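Side-chain contacts in 3-hydroxy-3-methylglutaryl-CoA lyase (Acinetobacter baumannii, PDB 6NDS), which belongs to the HMGL-like family of TIM-barrel enzymes and binds a zinc ion and coenzyme A: residues K63-L68 with C248-G253; Q19-R24 with T213-N218; G243-C248 with R286-L291; K94-A99 with N105-V110. All coordinates share one frame; numbering follows the deposited sequence.

Interaction 1: K63-L68 with C248-G253; sequences KAIPNL and CPFAPG. With COA (coenzyme A), chain B.
Phe250, whose backbone N donates to Cys248 SG (3.4 Å, N-H...S angle 154°), sends its ring across to Ala64 and Ile65. The bond lies within a type I turn running from Cys248 to Ala251, which presents Pro249 and Phe250 toward 63-68. Ala64 O lies near the plane of the phenyl ring at its edge, 3.2 Å from Phe250 CZ, so the carbonyl meets the rim of C-H groups. The methyl of Ala64 (CB) stands 4.1 Å from Phe250 CE2. The longer branch of Ile65 does the rest: CG1 lies beside the backbone N (chi1 -53°), which carries CD1 over to the turn. There CD1 packs obliquely against the ring, 3.7 Å from Phe250 CE2, and also touches Pro249 CG (3.9 Å).

Coenzyme A runs along both segments, and Ala64, Ile65 and Cys248 belong to its pocket. Ile65 CG1 packs 3.6 Å from the ligand atom C5P. Ala64 CB approaches O9P, and Cys248 SG lies 3.7 Å from C3P of the arm. N4P of the ligand sits near the edge of the Phe250 ring.

Residues 63-68 link strand 53-58 to helix 71-77, while 248-253 belong to the loop between strand 237-240 and helix 260-270. Gln28 of helix 22-28 packs on both Ile65 and Cys248, and Asn121 of helix 115-122 touches Cys248 and Phe250.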
# COMPACT_ATOMS: atom_id res chain seq x y z
N LYS A 63 -14.17 -11.10 28.46
CA LYS A 63 -15.44 -10.78 27.80
C LYS A 63 -15.23 -9.82 26.64
O LYS A 63 -15.95 -9.89 25.64
CB LYS A 63 -16.43 -10.19 28.81
CG LYS A 63 -16.86 -11.15 29.90
CD LYS A 63 -17.86 -10.48 30.83
CE LYS A 63 -18.34 -11.43 31.92
NZ LYS A 63 -19.39 -10.79 32.77
N ALA A 64 -14.26 -8.93 26.76
CA ALA A 64 -13.94 -7.98 25.70
C ALA A 64 -13.18 -8.63 24.56
O ALA A 64 -13.52 -8.43 23.39
CB ALA A 64 -13.12 -6.82 26.28
N ILE A 65 -12.14 -9.40 24.87
CA ILE A 65 -11.26 -9.97 23.84
C ILE A 65 -11.04 -11.44 24.16
O ILE A 65 -9.98 -11.80 24.69
CB ILE A 65 -9.93 -9.20 23.77
CG1 ILE A 65 -10.17 -7.69 23.61
CG2 ILE A 65 -9.03 -9.72 22.62
CD1 ILE A 65 -10.59 -7.27 22.20
N PRO A 66 -12.00 -12.31 23.86
CA PRO A 66 -11.84 -13.73 24.22
C PRO A 66 -10.66 -14.39 23.54
O PRO A 66 -10.10 -15.34 24.09
CB PRO A 66 -13.17 -14.36 23.79
CG PRO A 66 -13.85 -13.36 22.93
CD PRO A 66 -13.35 -12.01 23.35
N ASN A 67 -10.25 -13.91 22.36
CA ASN A 67 -9.14 -14.54 21.65
C ASN A 67 -7.80 -14.44 22.38
O ASN A 67 -6.89 -15.22 22.08
CB ASN A 67 -8.97 -13.92 20.26
CG ASN A 67 -9.86 -14.53 19.23
OD1 ASN A 67 -10.39 -15.64 19.41
ND2 ASN A 67 -10.01 -13.83 18.11
N LEU A 68 -7.65 -13.49 23.31
CA LEU A 68 -6.39 -13.29 24.01
C LEU A 68 -6.49 -13.66 25.49
O LEU A 68 -5.63 -13.26 26.28
CB LEU A 68 -5.93 -11.84 23.84
CG LEU A 68 -5.62 -11.42 22.39
CD1 LEU A 68 -5.13 -9.97 22.39
CD2 LEU A 68 -4.58 -12.35 21.78
N CYS A 248 -8.84 -3.78 15.54
CA CYS A 248 -9.49 -3.79 16.85
C CYS A 248 -10.97 -4.10 16.69
O CYS A 248 -11.64 -3.48 15.85
CB CYS A 248 -9.32 -2.44 17.55
SG CYS A 248 -10.28 -2.24 19.10
N PRO A 249 -11.51 -5.04 17.47
CA PRO A 249 -12.93 -5.41 17.30
C PRO A 249 -13.90 -4.31 17.71
O PRO A 249 -15.07 -4.37 17.31
CB PRO A 249 -13.09 -6.65 18.20
CG PRO A 249 -11.68 -7.13 18.46
CD PRO A 249 -10.83 -5.90 18.46
N PHE A 250 -13.46 -3.32 18.48
CA PHE A 250 -14.34 -2.26 18.95
C PHE A 250 -14.13 -0.95 18.20
O PHE A 250 -14.80 0.04 18.51
CB PHE A 250 -14.14 -2.06 20.46
CG PHE A 250 -14.43 -3.31 21.26
CD1 PHE A 250 -15.73 -3.74 21.43
CD2 PHE A 250 -13.40 -4.05 21.81
CE1 PHE A 250 -16.01 -4.90 22.15
CE2 PHE A 250 -13.67 -5.21 22.53
CZ PHE A 250 -14.97 -5.63 22.70
N ALA A 251 -13.23 -0.92 17.21
CA ALA A 251 -13.15 0.18 16.27
C ALA A 251 -13.79 -0.26 14.96
O ALA A 251 -13.19 -1.07 14.24
CB ALA A 251 -11.69 0.60 16.05
N PRO A 252 -14.99 0.23 14.62
CA PRO A 252 -15.74 -0.36 13.51
C PRO A 252 -14.98 -0.25 12.19
O PRO A 252 -14.41 0.80 11.87
CB PRO A 252 -17.04 0.45 13.48
CG PRO A 252 -17.11 1.14 14.80
CD PRO A 252 -15.69 1.38 15.20
N GLY A 253 -14.99 -1.34 11.43
CA GLY A 253 -14.27 -1.38 10.17
C GLY A 253 -12.77 -1.39 10.28
O GLY A 253 -12.08 -1.18 9.28
N1A COA B . -8.18 -8.38 32.80
C2A COA B . -9.08 -9.31 33.17
N3A COA B . -10.20 -9.17 33.86
C4A COA B . -10.39 -7.88 34.19
C5A COA B . -9.57 -6.81 33.88
C6A COA B . -8.41 -7.09 33.15
N6A COA B . -7.52 -6.16 32.79
N7A COA B . -10.10 -5.64 34.40
C8A COA B . -11.21 -6.00 35.00
N9A COA B . -11.44 -7.35 34.90
C1B COA B . -12.55 -8.11 35.47
C2B COA B . -12.71 -7.96 36.98
O2B COA B . -11.83 -8.75 37.76
C3B COA B . -14.18 -8.34 37.13
O3B COA B . -14.36 -9.74 36.92
P3B COA B . -15.78 -10.23 37.53
O7A COA B . -16.86 -9.96 36.51
O8A COA B . -15.98 -9.42 38.80
O9A COA B . -15.62 -11.71 37.83
C4B COA B . -14.75 -7.51 35.99
O4B COA B . -13.77 -7.67 34.92
C5B COA B . -14.82 -6.05 36.36
O5B COA B . -15.39 -5.31 35.26
P1A COA B . -15.11 -3.74 35.24
O1A COA B . -13.93 -3.41 36.09
O2A COA B . -16.39 -3.00 35.42
O3A COA B . -14.64 -3.62 33.71
P2A COA B . -15.45 -3.72 32.34
O4A COA B . -16.23 -2.46 32.16
O5A COA B . -16.16 -5.03 32.25
O6A COA B . -14.22 -3.77 31.31
CBP COA B . -11.99 -3.26 30.64
CCP COA B . -13.23 -2.71 31.33
CDP COA B . -10.95 -2.14 30.45
CEP COA B . -11.38 -4.37 31.50
CAP COA B . -12.42 -3.82 29.28
OAP COA B . -13.18 -2.83 28.60
C9P COA B . -11.26 -4.25 28.40
O9P COA B . -10.61 -5.25 28.67
N8P COA B . -11.02 -3.49 27.34
C7P COA B . -9.87 -3.69 26.47
C6P COA B . -10.29 -4.18 25.11
C5P COA B . -9.12 -4.24 24.15
O5P COA B . -8.08 -4.81 24.46
N4P COA B . -9.30 -3.67 22.95
C3P COA B . -8.37 -3.78 21.84
C2P COA B . -7.00 -3.25 22.19
S1P COA B . -7.07 -1.56 22.83

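Interaction 2: Q19-R24 with T213-N218; sequences QEVSPR and TLHFHN. With ZN (zinc ion), chain H.
Arg24 brings its guanidinium up beside His215, a histidine already bound to zinc. The two flat groups are nearly parallel, their planes 19° apart, yet they meet obliquely, with Arg24 NH2 3.8 Å from His215 CE1. Bends at chi2 and chi3 fold the arginine chain back toward the metal. Its other nitrogens are held from the protein side: NE forms a salt bridge with Glu55 and NH1 bonds to Gln28. NH2 bonds to a citric acid molecule, probably from the crystallisation liquor.

The zinc is bound by His215 NE2 at 2.2 Å and by His217 NE2 at the same distance. A water and three further atoms, including OD2 of Asp25, complete the set. CG of His215 is anti to its backbone N (chi1 176°), which extends the imidazole toward the metal, and Asp239 OD2 bonds to ND1 and restrains the ring's rotation. Val21 CG2 touches His215 CE1 more loosely, at 4.4 Å.

Deeper in the barrel, Gln19 NE2 donates to Thr213 OG1 (3.1 Å, 163°), with the hydroxyl oxygen close to the amide plane. The same NE2 also bonds to Asp239 OD1, while Arg237 NE bonds to Gln19 OE1; oxygen and nitrogen both have partners, which fixes the amide's flip. All five touching residues are buried.

Strands 17-20 and 212-216 flank strand 237-240 in the parallel sheet. A His-X-His pair at the end of one strand, joined by an aspartate following another, is the metal site of this TIM-barrel family.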
# COMPACT_ATOMS: atom_id res chain seq x y z
N GLN A 19 9.00 -3.65 15.05
CA GLN A 19 8.45 -4.23 16.27
C GLN A 19 7.20 -5.04 15.91
O GLN A 19 6.34 -4.56 15.17
CB GLN A 19 8.14 -3.13 17.29
CG GLN A 19 9.36 -2.20 17.52
CD GLN A 19 9.12 -1.01 18.43
OE1 GLN A 19 10.03 -0.57 19.12
NE2 GLN A 19 7.90 -0.46 18.41
N GLU A 20 7.14 -6.28 16.39
CA GLU A 20 6.15 -7.24 15.90
C GLU A 20 4.95 -7.29 16.83
O GLU A 20 5.11 -7.43 18.05
CB GLU A 20 6.79 -8.63 15.76
CG GLU A 20 5.81 -9.75 15.35
CD GLU A 20 5.16 -9.51 13.98
OE1 GLU A 20 5.84 -9.01 13.05
OE2 GLU A 20 3.96 -9.82 13.84
N VAL A 21 3.74 -7.16 16.27
CA VAL A 21 2.53 -7.17 17.10
C VAL A 21 1.49 -8.20 16.65
O VAL A 21 0.36 -8.18 17.14
CB VAL A 21 1.88 -5.76 17.16
CG1 VAL A 21 2.89 -4.71 17.68
CG2 VAL A 21 1.31 -5.35 15.79
N SER A 22 1.84 -9.11 15.74
CA SER A 22 0.82 -10.06 15.31
C SER A 22 0.25 -10.93 16.44
O SER A 22 -0.94 -11.27 16.35
CB SER A 22 1.31 -10.98 14.18
OG SER A 22 2.37 -11.79 14.59
N PRO A 23 0.99 -11.33 17.48
CA PRO A 23 0.37 -12.17 18.51
C PRO A 23 -0.69 -11.46 19.31
O PRO A 23 -1.48 -12.13 19.98
CB PRO A 23 1.54 -12.58 19.41
CG PRO A 23 2.78 -12.42 18.52
CD PRO A 23 2.44 -11.19 17.72
N ARG A 24 -0.72 -10.13 19.28
CA ARG A 24 -1.70 -9.35 20.03
C ARG A 24 -2.68 -8.69 19.06
O ARG A 24 -3.83 -9.11 18.97
CB ARG A 24 -0.97 -8.32 20.90
CG ARG A 24 -1.82 -7.65 22.00
CD ARG A 24 -2.77 -6.59 21.46
NE ARG A 24 -2.06 -5.45 20.85
CZ ARG A 24 -2.67 -4.46 20.21
NH1 ARG A 24 -3.99 -4.45 20.09
NH2 ARG A 24 -1.95 -3.46 19.70
N THR A 213 7.26 5.28 19.10
CA THR A 213 6.78 4.25 18.18
C THR A 213 5.60 4.78 17.37
O THR A 213 4.71 5.45 17.92
CB THR A 213 6.33 2.97 18.92
OG1 THR A 213 7.45 2.40 19.62
CG2 THR A 213 5.78 1.92 17.93
N LEU A 214 5.58 4.49 16.07
CA LEU A 214 4.41 4.72 15.23
C LEU A 214 3.76 3.38 14.92
O LEU A 214 4.44 2.42 14.54
CB LEU A 214 4.79 5.42 13.92
CG LEU A 214 4.94 6.94 13.89
CD1 LEU A 214 3.69 7.62 14.44
CD2 LEU A 214 6.17 7.38 14.64
N HIS A 215 2.43 3.33 15.06
CA HIS A 215 1.64 2.11 14.89
C HIS A 215 0.55 2.38 13.86
O HIS A 215 -0.52 2.90 14.19
CB HIS A 215 1.09 1.73 16.27
CG HIS A 215 0.18 0.54 16.29
ND1 HIS A 215 0.53 -0.64 16.93
CD2 HIS A 215 -1.09 0.37 15.85
CE1 HIS A 215 -0.47 -1.49 16.84
NE2 HIS A 215 -1.47 -0.91 16.19
N PHE A 216 0.82 2.07 12.59
CA PHE A 216 -0.12 2.36 11.50
C PHE A 216 -0.92 1.13 11.09
O PHE A 216 -0.39 0.03 10.98
CB PHE A 216 0.63 2.91 10.27
CG PHE A 216 1.27 4.25 10.48
CD1 PHE A 216 0.49 5.39 10.66
CD2 PHE A 216 2.64 4.39 10.42
CE1 PHE A 216 1.08 6.64 10.83
CE2 PHE A 216 3.24 5.65 10.57
CZ PHE A 216 2.46 6.77 10.78
N HIS A 217 -2.21 1.33 10.87
CA HIS A 217 -3.01 0.33 10.17
C HIS A 217 -3.16 0.75 8.71
O HIS A 217 -2.99 1.93 8.36
CB HIS A 217 -4.36 0.13 10.87
CG HIS A 217 -4.27 -0.60 12.19
ND1 HIS A 217 -4.63 -1.92 12.33
CD2 HIS A 217 -3.87 -0.19 13.42
CE1 HIS A 217 -4.45 -2.30 13.58
NE2 HIS A 217 -3.97 -1.27 14.26
N ASN A 218 -3.44 -0.23 7.84
CA ASN A 218 -3.41 -0.02 6.39
C ASN A 218 -4.80 0.09 5.78
O ASN A 218 -4.99 -0.20 4.59
CB ASN A 218 -2.62 -1.15 5.72
CG ASN A 218 -2.25 -0.82 4.28
OD1 ASN A 218 -1.85 0.31 3.97
ND2 ASN A 218 -2.40 -1.79 3.39
ZN ZN H . -3.54 -1.55 16.40
O HOH W 1 -5.58 -2.37 16.67

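Interaction 3: G243-C248 with R286-L291; sequences GGLGGC and RTLPAL
Apolar contact joins Leu288 to Leu245 and Gly243, and no hydrogen bond crosses between the two segments. The two leucines reach toward each other tip to tip, with Leu245 CD1 4.1 Å from Leu288 CD1. That same methyl of Leu288 rests 4.0 Å from Gly243 CA, touching bare backbone because the glycine has no side chain. Leu288 is extended at chi2 (174°), which puts CD1 at the far end of the chain, within reach of both partners. Leu242, just before Gly243 in the same loop, also packs on Leu288, and Leu245 touches Thr296 and Glu30. Gly243, Leu245 and Leu288 are all buried.

Polar contacts hold the loop through its backbone. Gly243 N bonds to Glu261 OE1 and Gly243 O to Thr296 OG1, so both backbone polar atoms of this glycine have partners. Further along, Gly247 N bonds to OD1 of the zinc ligand Asp25, and Gly247 O to Gln28 NE2.

Backbone shape sets the path between these points. Gly243, Gly244, Gly246 and Gly247 all have positive phi, which lets the chain run from Gly243, beside Leu288 of helix 288-292, to Cys248 of the coenzyme A pocket. Glycine pairs on both sides of Leu245, followed directly by a cysteine, make up the Gly-Gly-Leu-Gly-Gly-Cys sequence of a glycine-rich loop, as in other lyases of this family.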
# COMPACT_ATOMS: atom_id res chain seq x y z
N GLY A 243 2.15 -10.96 8.06
CA GLY A 243 1.08 -11.21 7.11
C GLY A 243 0.05 -10.11 6.98
O GLY A 243 -0.93 -10.28 6.25
N GLY A 244 0.22 -8.99 7.68
CA GLY A 244 -0.82 -7.98 7.64
C GLY A 244 -2.06 -8.31 8.43
O GLY A 244 -3.15 -7.78 8.15
N LEU A 245 -1.94 -9.20 9.42
CA LEU A 245 -3.04 -9.46 10.33
C LEU A 245 -3.39 -8.19 11.10
O LEU A 245 -2.63 -7.21 11.10
CB LEU A 245 -2.66 -10.58 11.31
CG LEU A 245 -2.36 -11.94 10.67
CD1 LEU A 245 -1.86 -12.94 11.72
CD2 LEU A 245 -3.60 -12.46 9.98
N GLY A 246 -4.56 -8.19 11.73
CA GLY A 246 -4.82 -7.23 12.81
C GLY A 246 -6.10 -6.43 12.63
O GLY A 246 -6.84 -6.57 11.67
N GLY A 247 -6.34 -5.57 13.63
CA GLY A 247 -7.55 -4.75 13.72
C GLY A 247 -8.11 -4.85 15.12
O GLY A 247 -7.90 -5.83 15.84
N CYS A 248 -8.84 -3.78 15.54
CA CYS A 248 -9.49 -3.79 16.85
C CYS A 248 -10.97 -4.10 16.69
O CYS A 248 -11.64 -3.48 15.85
CB CYS A 248 -9.32 -2.44 17.55
SG CYS A 248 -10.28 -2.24 19.10
N ARG A 286 4.06 -17.37 5.16
CA ARG A 286 3.36 -18.30 4.28
C ARG A 286 2.77 -19.50 5.02
O ARG A 286 1.98 -20.23 4.41
CB ARG A 286 4.30 -18.74 3.15
CG ARG A 286 4.56 -17.60 2.15
CD ARG A 286 5.68 -17.92 1.15
NE ARG A 286 5.63 -17.01 0.00
CZ ARG A 286 6.58 -16.90 -0.92
NH1 ARG A 286 7.68 -17.64 -0.83
NH2 ARG A 286 6.44 -16.05 -1.93
N THR A 287 3.10 -19.71 6.30
CA THR A 287 2.44 -20.74 7.09
C THR A 287 1.13 -20.26 7.69
O THR A 287 0.40 -21.09 8.25
CB THR A 287 3.36 -21.25 8.22
OG1 THR A 287 3.45 -20.27 9.26
CG2 THR A 287 4.75 -21.57 7.68
N LEU A 288 0.80 -18.96 7.59
CA LEU A 288 -0.41 -18.47 8.24
C LEU A 288 -1.71 -19.01 7.65
O LEU A 288 -2.63 -19.33 8.42
CB LEU A 288 -0.43 -16.94 8.23
CG LEU A 288 0.56 -16.24 9.17
CD1 LEU A 288 0.50 -14.73 8.93
CD2 LEU A 288 0.24 -16.58 10.63
N PRO A 289 -1.86 -19.13 6.33
CA PRO A 289 -3.13 -19.68 5.82
C PRO A 289 -3.47 -21.04 6.39
O PRO A 289 -4.63 -21.31 6.71
CB PRO A 289 -2.91 -19.73 4.30
CG PRO A 289 -1.96 -18.62 4.05
CD PRO A 289 -1.02 -18.63 5.23
N ALA A 290 -2.47 -21.91 6.55
CA ALA A 290 -2.73 -23.22 7.14
C ALA A 290 -3.12 -23.10 8.61
O ALA A 290 -3.92 -23.90 9.11
CB ALA A 290 -1.50 -24.11 6.99
N LEU A 291 -2.57 -22.11 9.31
CA LEU A 291 -2.88 -21.94 10.73
C LEU A 291 -4.27 -21.36 10.93
O LEU A 291 -5.03 -21.82 11.79
CB LEU A 291 -1.83 -21.05 11.39
CG LEU A 291 -2.03 -20.71 12.87
CD1 LEU A 291 -1.95 -21.97 13.73
CD2 LEU A 291 -1.00 -19.69 13.31

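Interaction 4: K94-A99 with N105-V110; sequences KGALRA and NELNLV. With COA (coenzyme A), chain B.
Leu107 points its CB from strand 106-112 toward helix 93-101, but CB itself stays back, with no helix side-chain atom in contact. The next atom makes the first touch, Leu107 CG lying 4.0 Å from Ala99 CB. From CG the branches divide between two helix residues one turn apart. CD1 stays with Ala99, at 3.9 Å from its CB, while CD2 packs on Ala96, 3.7 Å from CB and nearly as close to CA.

Strand 85-90, helix 93-101 and strand 106-112 form a beta-alpha-beta unit of the TIM barrel, and this contact lays the helix on its second strand. Ile136 and Leu140 of helix 126-140 also pack on Ala96.

Elsewhere on its surface the helix meets coenzyme A. Arg98, its chain bent at chi3, brings the edge of its guanidinium to N1A of the adenine, and NH1 makes a short but poorly aligned, weak hydrogen bond to N1A (2.7 Å, 127°). NH1 also bonds to Val60 O. Lys94 CB lies 3.9 Å from N7A of the base, and Gly95 N, bonded to Asn92 OD1, approaches the adenine amino nitrogen N6A.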
# COMPACT_ATOMS: atom_id res chain seq x y z
N LYS A 94 -5.70 -3.90 37.16
CA LYS A 94 -5.83 -5.35 37.22
C LYS A 94 -4.99 -6.04 36.15
O LYS A 94 -4.31 -7.03 36.43
CB LYS A 94 -7.30 -5.75 37.08
N GLY A 95 -5.01 -5.50 34.93
CA GLY A 95 -4.20 -6.07 33.86
C GLY A 95 -2.71 -5.90 34.09
O GLY A 95 -1.92 -6.80 33.80
N ALA A 96 -2.31 -4.74 34.62
CA ALA A 96 -0.90 -4.52 34.95
C ALA A 96 -0.40 -5.56 35.95
O ALA A 96 0.71 -6.09 35.80
CB ALA A 96 -0.71 -3.11 35.50
N LEU A 97 -1.20 -5.85 36.97
CA LEU A 97 -0.78 -6.81 37.99
C LEU A 97 -0.67 -8.21 37.41
O LEU A 97 0.25 -8.96 37.75
CB LEU A 97 -1.74 -6.77 39.18
CG LEU A 97 -1.65 -5.47 39.97
CD1 LEU A 97 -2.72 -5.39 41.05
CD2 LEU A 97 -0.26 -5.33 40.58
N ARG A 98 -1.61 -8.58 36.53
CA ARG A 98 -1.53 -9.86 35.83
C ARG A 98 -0.26 -9.93 34.99
O ARG A 98 0.43 -10.96 34.98
CB ARG A 98 -2.75 -10.06 34.92
CG ARG A 98 -4.10 -10.31 35.61
CD ARG A 98 -5.24 -10.29 34.58
NE ARG A 98 -5.06 -11.28 33.51
CZ ARG A 98 -5.59 -11.20 32.29
NH1 ARG A 98 -6.35 -10.17 31.95
NH2 ARG A 98 -5.35 -12.16 31.40
N ALA A 99 0.06 -8.85 34.27
CA ALA A 99 1.22 -8.85 33.39
C ALA A 99 2.51 -9.01 34.18
O ALA A 99 3.43 -9.72 33.75
CB ALA A 99 1.24 -7.57 32.56
N ASN A 105 7.96 -8.17 30.06
CA ASN A 105 9.13 -7.30 30.21
C ASN A 105 8.74 -5.83 30.18
O ASN A 105 9.47 -4.99 30.72
CB ASN A 105 10.15 -7.53 29.10
CG ASN A 105 10.70 -8.95 29.05
OD1 ASN A 105 10.94 -9.48 27.97
ND2 ASN A 105 10.92 -9.56 30.22
N GLU A 106 7.63 -5.52 29.52
CA GLU A 106 7.19 -4.14 29.35
C GLU A 106 5.67 -4.12 29.31
O GLU A 106 5.05 -4.99 28.70
CB GLU A 106 7.78 -3.55 28.07
CG GLU A 106 7.44 -2.09 27.80
CD GLU A 106 8.33 -1.50 26.70
OE1 GLU A 106 7.90 -1.48 25.52
OE2 GLU A 106 9.47 -1.09 27.00
N LEU A 107 5.09 -3.14 29.99
CA LEU A 107 3.65 -2.95 30.02
C LEU A 107 3.30 -1.79 29.10
O LEU A 107 3.76 -0.67 29.31
CB LEU A 107 3.18 -2.67 31.45
CG LEU A 107 2.91 -3.89 32.35
CD1 LEU A 107 4.05 -4.88 32.39
CD2 LEU A 107 2.56 -3.40 33.76
N ASN A 108 2.48 -2.08 28.09
CA ASN A 108 2.02 -1.09 27.11
C ASN A 108 0.63 -0.60 27.54
O ASN A 108 -0.37 -1.29 27.33
CB ASN A 108 1.99 -1.68 25.71
CG ASN A 108 1.51 -0.69 24.68
OD1 ASN A 108 1.58 0.52 24.89
ND2 ASN A 108 1.00 -1.20 23.56
N LEU A 109 0.60 0.58 28.15
CA LEU A 109 -0.66 1.20 28.57
C LEU A 109 -1.33 1.84 27.36
O LEU A 109 -0.66 2.45 26.53
CB LEU A 109 -0.40 2.27 29.63
CG LEU A 109 0.66 2.05 30.72
CD1 LEU A 109 0.58 3.15 31.77
CD2 LEU A 109 0.51 0.71 31.37
N VAL A 110 -2.65 1.70 27.27
CA VAL A 110 -3.37 2.19 26.09
C VAL A 110 -4.61 2.97 26.50
O VAL A 110 -5.42 2.50 27.29
CB VAL A 110 -3.77 1.03 25.15
CG1 VAL A 110 -4.57 1.58 23.95
CG2 VAL A 110 -2.55 0.27 24.67
N1A COA B . -8.18 -8.38 32.80
C2A COA B . -9.08 -9.31 33.17
N3A COA B . -10.20 -9.17 33.86
C4A COA B . -10.39 -7.88 34.19
C5A COA B . -9.57 -6.81 33.88
C6A COA B . -8.41 -7.09 33.15
N6A COA B . -7.52 -6.16 32.79
N7A COA B . -10.10 -5.64 34.40
C8A COA B . -11.21 -6.00 35.00
N9A COA B . -11.44 -7.35 34.90
C1B COA B . -12.55 -8.11 35.47
C2B COA B . -12.71 -7.96 36.98
O2B COA B . -11.83 -8.75 37.76
C3B COA B . -14.18 -8.34 37.13
O3B COA B . -14.36 -9.74 36.92
P3B COA B . -15.78 -10.23 37.53
O7A COA B . -16.86 -9.96 36.51
O8A COA B . -15.98 -9.42 38.80
O9A COA B . -15.62 -11.71 37.83
C4B COA B . -14.75 -7.51 35.99
O4B COA B . -13.77 -7.67 34.92
C5B COA B . -14.82 -6.05 36.36
O5B COA B . -15.39 -5.31 35.26
P1A COA B . -15.11 -3.74 35.24
O1A COA B . -13.93 -3.41 36.09
O2A COA B . -16.39 -3.00 35.42
O3A COA B . -14.64 -3.62 33.71
P2A COA B . -15.45 -3.72 32.34
O4A COA B . -16.23 -2.46 32.16
O5A COA B . -16.16 -5.03 32.25
O6A COA B . -14.22 -3.77 31.31
CBP COA B . -11.99 -3.26 30.64
CCP COA B . -13.23 -2.71 31.33
CDP COA B . -10.95 -2.14 30.45
CEP COA B . -11.38 -4.37 31.50
CAP COA B . -12.42 -3.82 29.28
OAP COA B . -13.18 -2.83 28.60
C9P COA B . -11.26 -4.25 28.40
O9P COA B . -10.61 -5.25 28.67
N8P COA B . -11.02 -3.49 27.34
C7P COA B . -9.87 -3.69 26.47
C6P COA B . -10.29 -4.18 25.11
C5P COA B . -9.12 -4.24 24.15
O5P COA B . -8.08 -4.81 24.46
N4P COA B . -9.30 -3.67 22.95
C3P COA B . -8.37 -3.78 21.84
C2P COA B . -7.00 -3.25 22.19
S1P COA B . -7.07 -1.56 22.83

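From the N terminus, residues 19-24 open interaction 2 and 63-68 open interaction 1. Interaction 4 then closes a short loop between 94-99 and 105-110, nested inside both. Residues 213-218 close interaction 2; 243-248 open interaction 3, 248-253 close interaction 1, and 286-291 close interaction 3. Interaction 1 therefore crosses both 2 and 3, sharing Cys248 with the latter, while 2 and 3 follow in series. Leu68 packs on Pro23 and Arg24, joining 1 to 2, and His217 touches Gly247, joining 2 to 3. Interactions 1 and 4 both meet coenzyme A; together the four tie barrel strands and surrounding helices to the loops that hold coenzyme A and approach the zinc.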